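PDB 4PSR: alpha-fucosidase GH29 from Fusarium graminearum, which hydrolyses alpha-L-fucosides, probably releasing alpha-1,6-linked fucose from the reducing-end N-acetylglucosamine of glycoprotein glycans. Local coordinates for residues 30-35 with 121-126; 447-452 with 486-491; 321-326 with 397-402. One frame throughout, in Å; residues are numbered along the deposited sequence.

Interaction 1: 30-35 with 121-126; sequences GVYWHW and GPVAEH. With FUL (beta-L-fucopyranose), chain M.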
loop_
_atom_site.group_PDB
_atom_site.type_symbol
_atom_site.label_atom_id
_atom_site.label_comp_id
_atom_site.label_asym_id
_atom_site.label_seq_id
_atom_site.Cartn_x
_atom_site.Cartn_y
_atom_site.Cartn_z
ATOM N N GLY A 30 2.598 6.152 -4.054
ATOM C CA GLY A 30 3.239 5.634 -5.245
ATOM C C GLY A 30 2.235 5.190 -6.290
ATOM O O GLY A 30 1.027 5.111 -6.018
ATOM N N VAL A 31 2.716 4.924 -7.499
ATOM C CA VAL A 31 1.880 4.475 -8.595
ATOM C C VAL A 31 2.522 3.301 -9.328
ATOM O O VAL A 31 3.699 3.311 -9.656
ATOM C CB VAL A 31 1.599 5.633 -9.606
ATOM C CG1 VAL A 31 0.876 5.118 -10.843
ATOM C CG2 VAL A 31 0.794 6.736 -8.937
ATOM N N TYR A 32 1.719 2.292 -9.637
ATOM C CA TYR A 32 2.145 1.197 -10.493
ATOM C C TYR A 32 1.057 0.855 -11.496
ATOM O O TYR A 32 -0.004 1.465 -11.488
ATOM C CB TYR A 32 2.653 -0.041 -9.719
ATOM C CG TYR A 32 1.680 -0.981 -8.998
ATOM C CD1 TYR A 32 1.997 -2.326 -8.893
ATOM C CD2 TYR A 32 0.537 -0.531 -8.374
ATOM C CE1 TYR A 32 1.194 -3.197 -8.222
ATOM C CE2 TYR A 32 -0.294 -1.408 -7.688
ATOM C CZ TYR A 32 0.047 -2.729 -7.603
ATOM O OH TYR A 32 -0.792 -3.582 -6.878
ATOM N N TRP A 33 1.353 -0.071 -12.398
ATOM C CA TRP A 33 0.433 -0.361 -13.482
ATOM C C TRP A 33 0.427 -1.837 -13.853
ATOM O O TRP A 33 1.461 -2.424 -14.141
ATOM C CB TRP A 33 0.722 0.518 -14.729
ATOM C CG TRP A 33 2.158 0.709 -15.063
ATOM C CD1 TRP A 33 2.912 0.001 -15.947
ATOM C CD2 TRP A 33 2.999 1.748 -14.569
ATOM N NE1 TRP A 33 4.197 0.513 -16.012
ATOM C CE2 TRP A 33 4.270 1.577 -15.155
ATOM C CE3 TRP A 33 2.818 2.766 -13.637
ATOM C CZ2 TRP A 33 5.335 2.411 -14.858
ATOM C CZ3 TRP A 33 3.893 3.595 -13.344
ATOM C CH2 TRP A 33 5.128 3.404 -13.943
ATOM N N HIS A 34 -0.780 -2.384 -13.871
ATOM C CA HIS A 34 -1.021 -3.728 -14.380
ATOM C C HIS A 34 -1.230 -3.648 -15.891
ATOM O O HIS A 34 -2.357 -3.544 -16.366
ATOM C CB HIS A 34 -2.264 -4.350 -13.722
ATOM C CG HIS A 34 -2.056 -4.848 -12.321
ATOM N ND1 HIS A 34 -1.773 -4.030 -11.247
ATOM C CD2 HIS A 34 -2.141 -6.105 -11.817
ATOM C CE1 HIS A 34 -1.676 -4.767 -10.149
ATOM N NE2 HIS A 34 -1.902 -6.026 -10.470
ATOM N N TRP A 35 -0.135 -3.762 -16.625
ATOM C CA TRP A 35 -0.164 -3.683 -18.076
ATOM C C TRP A 35 0.708 -4.773 -18.613
ATOM O O TRP A 35 1.876 -4.871 -18.253
ATOM C CB TRP A 35 0.362 -2.327 -18.537
ATOM C CG TRP A 35 0.340 -2.113 -20.026
ATOM C CD1 TRP A 35 -0.744 -2.118 -20.847
ATOM C CD2 TRP A 35 1.474 -1.873 -20.851
ATOM N NE1 TRP A 35 -0.346 -1.889 -22.138
ATOM C CE2 TRP A 35 1.015 -1.729 -22.161
ATOM C CE3 TRP A 35 2.844 -1.766 -20.595
ATOM C CZ2 TRP A 35 1.873 -1.457 -23.232
ATOM C CZ3 TRP A 35 3.702 -1.485 -21.656
ATOM C CH2 TRP A 35 3.211 -1.342 -22.955
ATOM N N GLY A 121 6.440 2.385 -10.818
ATOM C CA GLY A 121 7.000 1.385 -11.699
ATOM C C GLY A 121 5.982 0.380 -12.168
ATOM O O GLY A 121 4.812 0.436 -11.788
ATOM N N PRO A 122 6.430 -0.574 -12.990
ATOM C CA PRO A 122 5.542 -1.563 -13.604
ATOM C C PRO A 122 5.305 -2.803 -12.744
ATOM O O PRO A 122 6.123 -3.179 -11.911
ATOM C CB PRO A 122 6.334 -2.038 -14.818
ATOM C CG PRO A 122 7.797 -1.898 -14.354
ATOM C CD PRO A 122 7.807 -0.635 -13.530
ATOM N N VAL A 123 4.193 -3.466 -13.022
ATOM C CA VAL A 123 4.121 -4.904 -12.841
ATOM C C VAL A 123 5.104 -5.494 -13.847
ATOM O O VAL A 123 4.945 -5.326 -15.062
ATOM C CB VAL A 123 2.687 -5.446 -13.080
ATOM C CG1 VAL A 123 2.687 -6.963 -13.154
ATOM C CG2 VAL A 123 1.767 -4.961 -11.980
ATOM N N ALA A 124 6.159 -6.144 -13.358
ATOM C CA ALA A 124 7.178 -6.719 -14.239
ATOM C C ALA A 124 6.800 -8.130 -14.672
ATOM O O ALA A 124 7.180 -8.566 -15.772
ATOM C CB ALA A 124 8.536 -6.731 -13.572
ATOM N N GLU A 125 6.089 -8.862 -13.806
ATOM C CA GLU A 125 5.573 -10.191 -14.171
ATOM C C GLU A 125 4.363 -10.429 -13.279
ATOM O O GLU A 125 4.501 -10.370 -12.052
ATOM C CB GLU A 125 6.605 -11.283 -13.972
ATOM C CG GLU A 125 6.023 -12.653 -14.341
ATOM C CD GLU A 125 7.015 -13.773 -14.439
ATOM O OE1 GLU A 125 8.222 -13.534 -14.445
ATOM O OE2 GLU A 125 6.543 -14.948 -14.486
ATOM N N HIS A 126 3.212 -10.680 -13.889
ATOM C CA HIS A 126 2.011 -11.004 -13.124
ATOM C C HIS A 126 1.961 -12.532 -12.892
ATOM O O HIS A 126 2.999 -13.137 -12.734
ATOM C CB HIS A 126 0.780 -10.407 -13.822
ATOM C CG HIS A 126 -0.397 -10.274 -12.927
ATOM N ND1 HIS A 126 -1.448 -11.165 -12.970
ATOM C CD2 HIS A 126 -0.658 -9.426 -11.908
ATOM C CE1 HIS A 126 -2.334 -10.835 -12.044
ATOM N NE2 HIS A 126 -1.873 -9.788 -11.378
HETATM C C1 FUL M . -4.009 -9.898 -6.349
HETATM C C2 FUL M . -3.852 -10.408 -7.767
HETATM O O2 FUL M . -4.395 -11.727 -7.936
HETATM C C3 FUL M . -4.573 -9.420 -8.646
HETATM O O3 FUL M . -4.532 -9.879 -9.979
HETATM C C4 FUL M . -3.880 -8.090 -8.492
HETATM O O4 FUL M . -2.548 -8.191 -8.988
HETATM C C5 FUL M . -3.888 -7.685 -7.024
HETATM C C6 FUL M . -3.142 -6.394 -6.764
HETATM O O5 FUL M . -3.318 -8.683 -6.181
HETATM O O1 FUL M . -3.426 -10.830 -5.475
HETATM O O HOH W 1 3.613 -3.495 -16.676
#
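W33 lays its indole over the backbone of G121 and P122, where the first two parallel strands of the TIM barrel run next to each other. This is the tight half of the contact. CG of W33 sits between its own backbone N and carbonyl carbon (chi1 41°). The ring beyond it lies with one face over the G121 peptide, G121 O over its centre and W33 CZ2 3.4 Å from G121 C. The P122 side chain lies beside the indole and points the same way, its CB 3.5 Å from W33 NE1, while P122 CA approaches the face of the five-membered ring in a CH-pi contact. At the backbone angles of G121 a CB would jam against the preceding carbonyl O and clash with P122 CD. Y32 goes to the other face of the sheet, its CB close to G121 O.

Two backbone bonds fasten the strands, G121 N to V31 O at 3.1 Å and the straighter V123 N to W33 O, also at 3.1 Å. The short segments nevertheless diverge at 39°, and past V123 the direct pairing ends. On this looser side a water hydrogen-bonds both W35 O and V123 O.

V123 reaches back across, placing CG2 over the centre of one face of the H34 imidazole. H34 and H126 meet only obliquely, their planes at 65°, and what joins them is the bound L-fucose beyond the C-terminal strand ends, a sugar also held by E46, W47, H127, D226 and K272. N342, from the last barrel strand, takes H34 ND1 and helps fix that ring. FUL O4 lies at the edge of both imidazoles, in hydrogen bonds 2.7 Å from H34 NE2 and 3.0 Å from H126 NE2.

Interaction 2: 447-452 with 486-491; sequences SVELLG and VLKLTF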
loop_
_atom_site.group_PDB
_atom_site.type_symbol
_atom_site.label_atom_id
_atom_site.label_comp_id
_atom_site.label_asym_id
_atom_site.label_seq_id
_atom_site.Cartn_x
_atom_site.Cartn_y
_atom_site.Cartn_z
ATOM N N SER A 447 -0.510 28.360 17.661
ATOM C CA SER A 447 -1.092 28.886 16.449
ATOM C C SER A 447 -1.947 27.815 15.794
ATOM O O SER A 447 -1.665 26.615 15.914
ATOM C CB SER A 447 -0.025 29.377 15.465
ATOM O OG SER A 447 0.902 28.365 15.123
ATOM N N VAL A 448 -3.001 28.266 15.134
ATOM C CA VAL A 448 -3.874 27.426 14.328
ATOM C C VAL A 448 -3.975 28.145 12.988
ATOM O O VAL A 448 -4.355 29.316 12.933
ATOM C CB VAL A 448 -5.276 27.292 14.973
ATOM C CG1 VAL A 448 -6.203 26.445 14.080
ATOM C CG2 VAL A 448 -5.178 26.742 16.397
ATOM N N GLU A 449 -3.637 27.469 11.898
ATOM C CA GLU A 449 -3.554 28.081 10.583
ATOM C C GLU A 449 -4.213 27.173 9.556
ATOM O O GLU A 449 -4.113 25.948 9.642
ATOM C CB GLU A 449 -2.102 28.275 10.164
ATOM C CG GLU A 449 -1.255 29.079 11.150
ATOM C CD GLU A 449 0.210 29.049 10.778
ATOM O OE1 GLU A 449 0.861 27.985 10.935
ATOM O OE2 GLU A 449 0.713 30.092 10.320
ATOM N N LEU A 450 -4.890 27.770 8.597
ATOM C CA LEU A 450 -5.414 27.067 7.429
ATOM C C LEU A 450 -4.441 27.151 6.271
ATOM O O LEU A 450 -4.008 28.245 5.872
ATOM C CB LEU A 450 -6.750 27.662 6.990
ATOM C CG LEU A 450 -7.547 26.879 5.938
ATOM C CD1 LEU A 450 -8.017 25.535 6.491
ATOM C CD2 LEU A 450 -8.758 27.679 5.450
ATOM N N LEU A 451 -4.071 26.015 5.688
ATOM C CA LEU A 451 -3.194 26.018 4.538
ATOM C C LEU A 451 -3.935 26.635 3.361
ATOM O O LEU A 451 -5.102 26.344 3.130
ATOM C CB LEU A 451 -2.721 24.598 4.208
ATOM C CG LEU A 451 -1.451 24.170 4.922
ATOM C CD1 LEU A 451 -1.674 24.097 6.406
ATOM C CD2 LEU A 451 -0.984 22.837 4.373
ATOM N N GLY A 452 -3.248 27.531 2.657
ATOM C CA GLY A 452 -3.864 28.345 1.629
ATOM C C GLY A 452 -3.761 27.828 0.210
ATOM O O GLY A 452 -3.631 26.632 -0.017
ATOM N N VAL A 486 -6.796 21.654 5.031
ATOM C CA VAL A 486 -5.841 21.323 6.073
ATOM C C VAL A 486 -5.645 22.433 7.089
ATOM O O VAL A 486 -5.258 23.557 6.733
ATOM C CB VAL A 486 -4.445 20.958 5.474
ATOM C CG1 VAL A 486 -3.477 20.521 6.556
ATOM C CG2 VAL A 486 -4.538 19.876 4.408
ATOM N N LEU A 487 -5.847 22.093 8.348
ATOM C CA LEU A 487 -5.476 22.948 9.480
ATOM C C LEU A 487 -4.135 22.498 10.048
ATOM O O LEU A 487 -3.847 21.297 10.148
ATOM C CB LEU A 487 -6.536 22.891 10.570
ATOM C CG LEU A 487 -7.892 23.502 10.218
ATOM C CD1 LEU A 487 -8.974 23.017 11.136
ATOM C CD2 LEU A 487 -7.820 25.043 10.258
ATOM N N LYS A 488 -3.323 23.471 10.455
ATOM C CA LYS A 488 -1.998 23.210 11.022
ATOM C C LYS A 488 -1.976 23.772 12.421
ATOM O O LYS A 488 -2.156 24.996 12.595
ATOM C CB LYS A 488 -0.909 23.848 10.159
ATOM C CG LYS A 488 0.500 23.749 10.700
ATOM C CD LYS A 488 1.483 24.411 9.754
ATOM C CE LYS A 488 2.907 24.275 10.227
ATOM N NZ LYS A 488 3.845 24.915 9.275
ATOM N N LEU A 489 -1.775 22.918 13.410
ATOM C CA LEU A 489 -1.795 23.306 14.827
ATOM C C LEU A 489 -0.396 23.160 15.384
ATOM O O LEU A 489 0.160 22.080 15.407
ATOM C CB LEU A 489 -2.766 22.437 15.632
ATOM C CG LEU A 489 -4.281 22.696 15.544
ATOM C CD1 LEU A 489 -4.790 22.501 14.142
ATOM C CD2 LEU A 489 -5.027 21.777 16.463
ATOM N N THR A 490 0.196 24.269 15.817
ATOM C CA THR A 490 1.552 24.260 16.351
ATOM C C THR A 490 1.524 24.397 17.860
ATOM O O THR A 490 0.846 25.283 18.403
ATOM C CB THR A 490 2.385 25.383 15.738
ATOM O OG1 THR A 490 2.418 25.268 14.305
ATOM C CG2 THR A 490 3.815 25.346 16.291
ATOM N N PHE A 491 2.252 23.519 18.526
ATOM C CA PHE A 491 2.289 23.474 19.968
ATOM C C PHE A 491 3.701 23.804 20.439
ATOM O O PHE A 491 4.679 23.539 19.739
ATOM C CB PHE A 491 1.907 22.081 20.468
ATOM C CG PHE A 491 0.476 21.716 20.232
ATOM C CD1 PHE A 491 -0.485 21.992 21.181
ATOM C CD2 PHE A 491 0.083 21.081 19.051
ATOM C CE1 PHE A 491 -1.820 21.643 20.974
ATOM C CE2 PHE A 491 -1.235 20.724 18.852
ATOM C CZ PHE A 491 -2.189 21.013 19.796
HETATM O O HOH W 2 0.149 26.563 13.104
HETATM O O HOH W 3 3.292 27.611 9.894
HETATM O O HOH W 4 -6.990 24.183 3.307
#
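E449 and K488 are neighbours in the six-stranded antiparallel sheet that follows the barrel, their side chains running alongside each other off one face of it. They form a hydrogen-bonded pair: K488 N gives to E449 O at 2.7 Å, and E449 N returns a bond to K488 O. With CG anti to the backbone N (chi1 175°) and the rest of the chain extended, the K488 methylenes run past the carboxylate, E449 OE1 lying 3.8 Å from K488 CD. The charged ends stay 4.6 Å apart, E449 OE1 to K488 NZ, and a water bridges them; the salt bridge of K488 NZ is made instead with E371.

L451 comes in at about a right angle to K488, setting CD1 3.8 Å from K488 CB, and crosses V486 obliquely. At the other end of the same face S447 OG approaches T490 CB at 3.4 Å, and a second water joins both hydroxyls to E449 OE1.

On the opposite face the V448, L450, L487 and L489 side chains are all apolar. V448 and L489 lie side by side there, whereas L450 crosses L487 obliquely and brings the CD1 of L450 to 3.8 Å from the CD2 of L487.

The pairing is therefore two-sided: hydrocarbon packing on that face, and on the other a partly exposed polar row of S447, E449, K488 and T490, giving way to buried L451 and V486 at one end, in which water probably moderates the attraction between E449 and K488.

Interaction 3: 321-326 with 397-402; sequences SSKAMV and PLQGNS. With NAG (2-acetamido-2-deoxy-beta-D-glucopyranose), chain E.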
loop_
_atom_site.group_PDB
_atom_site.type_symbol
_atom_site.label_atom_id
_atom_site.label_comp_id
_atom_site.label_asym_id
_atom_site.label_seq_id
_atom_site.Cartn_x
_atom_site.Cartn_y
_atom_site.Cartn_z
ATOM N N SER A 321 -13.643 8.220 -8.402
ATOM C CA SER A 321 -13.409 9.642 -8.477
ATOM C C SER A 321 -12.071 10.067 -7.855
ATOM O O SER A 321 -11.482 9.360 -7.028
ATOM C CB SER A 321 -14.515 10.390 -7.722
ATOM O OG SER A 321 -14.466 10.121 -6.328
ATOM N N SER A 322 -11.601 11.231 -8.296
ATOM C CA SER A 322 -10.438 11.900 -7.702
ATOM C C SER A 322 -10.607 12.030 -6.189
ATOM O O SER A 322 -9.691 11.759 -5.433
ATOM C CB SER A 322 -10.261 13.274 -8.360
ATOM O OG SER A 322 -10.088 13.116 -9.753
ATOM N N LYS A 323 -11.786 12.449 -5.756
ATOM C CA LYS A 323 -12.082 12.645 -4.352
ATOM C C LYS A 323 -11.865 11.365 -3.573
ATOM O O LYS A 323 -11.208 11.391 -2.527
ATOM C CB LYS A 323 -13.510 13.184 -4.163
ATOM C CG LYS A 323 -13.910 13.387 -2.699
ATOM C CD LYS A 323 -15.371 13.832 -2.561
ATOM C CE LYS A 323 -15.604 15.201 -3.161
ATOM N NZ LYS A 323 -14.770 16.245 -2.519
ATOM N N ALA A 324 -12.384 10.249 -4.073
ATOM C CA ALA A 324 -12.220 8.974 -3.402
ATOM C C ALA A 324 -10.742 8.597 -3.287
ATOM O O ALA A 324 -10.317 8.054 -2.270
ATOM C CB ALA A 324 -12.980 7.870 -4.157
ATOM N N MET A 325 -9.970 8.843 -4.345
ATOM C CA MET A 325 -8.552 8.511 -4.290
ATOM C C MET A 325 -7.797 9.346 -3.272
ATOM O O MET A 325 -6.965 8.810 -2.533
ATOM C CB MET A 325 -7.913 8.601 -5.674
ATOM C CG MET A 325 -8.492 7.641 -6.717
ATOM S SD MET A 325 -8.278 5.898 -6.354
ATOM C CE MET A 325 -9.829 5.590 -5.546
ATOM N N VAL A 326 -8.097 10.648 -3.232
ATOM C CA VAL A 326 -7.430 11.523 -2.280
ATOM C C VAL A 326 -7.854 11.204 -0.845
ATOM O O VAL A 326 -6.999 11.127 0.048
ATOM C CB VAL A 326 -7.682 12.995 -2.623
ATOM C CG1 VAL A 326 -7.276 13.929 -1.485
ATOM C CG2 VAL A 326 -6.918 13.354 -3.916
ATOM N N PRO A 397 -14.292 2.725 -2.571
ATOM C CA PRO A 397 -13.319 3.504 -1.794
ATOM C C PRO A 397 -13.957 4.543 -0.879
ATOM O O PRO A 397 -15.032 5.048 -1.212
ATOM C CB PRO A 397 -12.487 4.190 -2.877
ATOM C CG PRO A 397 -13.422 4.283 -4.050
ATOM C CD PRO A 397 -14.237 3.034 -4.009
ATOM N N LEU A 398 -13.298 4.843 0.232
ATOM C CA LEU A 398 -13.732 5.921 1.138
ATOM C C LEU A 398 -13.945 7.244 0.440
ATOM O O LEU A 398 -13.064 7.751 -0.258
ATOM C CB LEU A 398 -12.693 6.175 2.219
ATOM C CG LEU A 398 -12.962 7.342 3.183
ATOM C CD1 LEU A 398 -14.103 6.946 4.097
ATOM C CD2 LEU A 398 -11.732 7.704 3.999
ATOM N N GLN A 399 -15.100 7.814 0.715
ATOM C CA GLN A 399 -15.386 9.188 0.371
ATOM C C GLN A 399 -15.970 9.832 1.601
ATOM O O GLN A 399 -17.019 9.435 2.089
ATOM C CB GLN A 399 -16.399 9.261 -0.759
ATOM C CG GLN A 399 -15.878 8.820 -2.096
ATOM C CD GLN A 399 -16.736 9.333 -3.232
ATOM O OE1 GLN A 399 -16.993 10.534 -3.334
ATOM N NE2 GLN A 399 -17.194 8.424 -4.086
ATOM N N GLY A 400 -15.263 10.821 2.131
ATOM C CA GLY A 400 -15.713 11.558 3.290
ATOM C C GLY A 400 -16.297 12.916 2.940
ATOM O O GLY A 400 -16.501 13.263 1.776
ATOM N N ASN A 401 -16.602 13.663 3.988
ATOM C CA ASN A 401 -17.133 15.005 3.865
ATOM C C ASN A 401 -16.667 15.870 5.038
ATOM O O ASN A 401 -15.755 15.483 5.804
ATOM C CB ASN A 401 -18.669 14.966 3.724
ATOM C CG ASN A 401 -19.379 14.391 4.954
ATOM O OD1 ASN A 401 -18.836 14.326 6.041
ATOM N ND2 ASN A 401 -20.654 14.027 4.776
ATOM N N SER A 402 -17.294 17.034 5.205
ATOM C CA SER A 402 -16.871 17.949 6.254
ATOM C C SER A 402 -17.019 17.401 7.674
ATOM O O SER A 402 -16.481 17.984 8.612
ATOM C CB SER A 402 -17.622 19.277 6.123
ATOM O OG SER A 402 -18.984 19.094 6.469
HETATM C C1 NAG E . -21.525 13.669 5.852
HETATM C C2 NAG E . -22.889 14.326 5.725
HETATM C C3 NAG E . -23.761 13.928 6.909
HETATM C C4 NAG E . -23.827 12.410 7.012
HETATM C C5 NAG E . -22.420 11.809 7.025
HETATM C C6 NAG E . -22.435 10.300 6.977
HETATM C C7 NAG E . -23.124 16.486 4.573
HETATM C C8 NAG E . -22.906 17.967 4.663
HETATM N N2 NAG E . -22.760 15.775 5.645
HETATM O O3 NAG E . -25.076 14.450 6.731
HETATM O O4 NAG E . -24.485 12.021 8.209
HETATM O O5 NAG E . -21.682 12.249 5.880
HETATM O O6 NAG E . -23.065 9.828 5.791
HETATM O O7 NAG E . -23.617 15.963 3.581
HETATM O O HOH W 5 -17.075 11.796 -5.754
#
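A324 and P397 meet where the start of helix 322-334, the helix that precedes the last barrel strand, receives a loop of the antiparallel beta domain, between strands 383-384 and 405-409. The methyl of A324 packs on the proline ring at 3.6 Å, A324 CB to P397 CG. M325 bends round to the same ring, its CE 4.0 Å from P397 CB. Backbone to backbone, A324 CA makes a C-H...O contact with L398 O at 3.5 Å.

Q399 can be followed outward from CB. From there chi1 (-71°) carries CG, anti to its own carbonyl carbon, to the A324 methyl, 3.7 Å from A324 CB; that methyl touches both the proline ring and Q399 CG. CD comes next, near the A324 methyl and the hydroxyl of S321. At the tip the amide divides: Q399 OE1 lies 3.8 Å from K323 CD, the lysine crossing the glutamine at about a right angle, and Q399 NE2 is 3.9 Å from S321 OG. A water donates to Q399 OE1 at 2.7 Å and also hydrogen-bonds S321 OG. No direct hydrogen bond links the two segments; the nearby G400 N does reach H327 ND1 further along the helix.

Beyond this the loop turns outward, and N401 carries an N-acetylglucosamine covalently bound through ND2. The S321 hydroxyl meanwhile accepts from A324 N at 3.1 Å. The arrangement is that of a serine N-cap opening a barrel helix, here with a loop of the beta domain packed across its first turn.

Overall arrangement
Interaction 1 is wholly buried, at the sugar-binding end of the barrel, and combines parallel strand pairing with aromatic and imidazole groups that reach the ligand. Interaction 2 belongs to the six-stranded antiparallel sheet that follows the barrel, its centre about 37 Å from that of interaction 1; one face is greasy, the other largely polar and watered. Interaction 3 lies between them, closer to the surface, and is the contact in which a barrel helix meets a loop of that beta domain; it relies on van der Waals packing and a bridging water instead of direct hydrogen bonds. No two of the three touch or share a strand or helix.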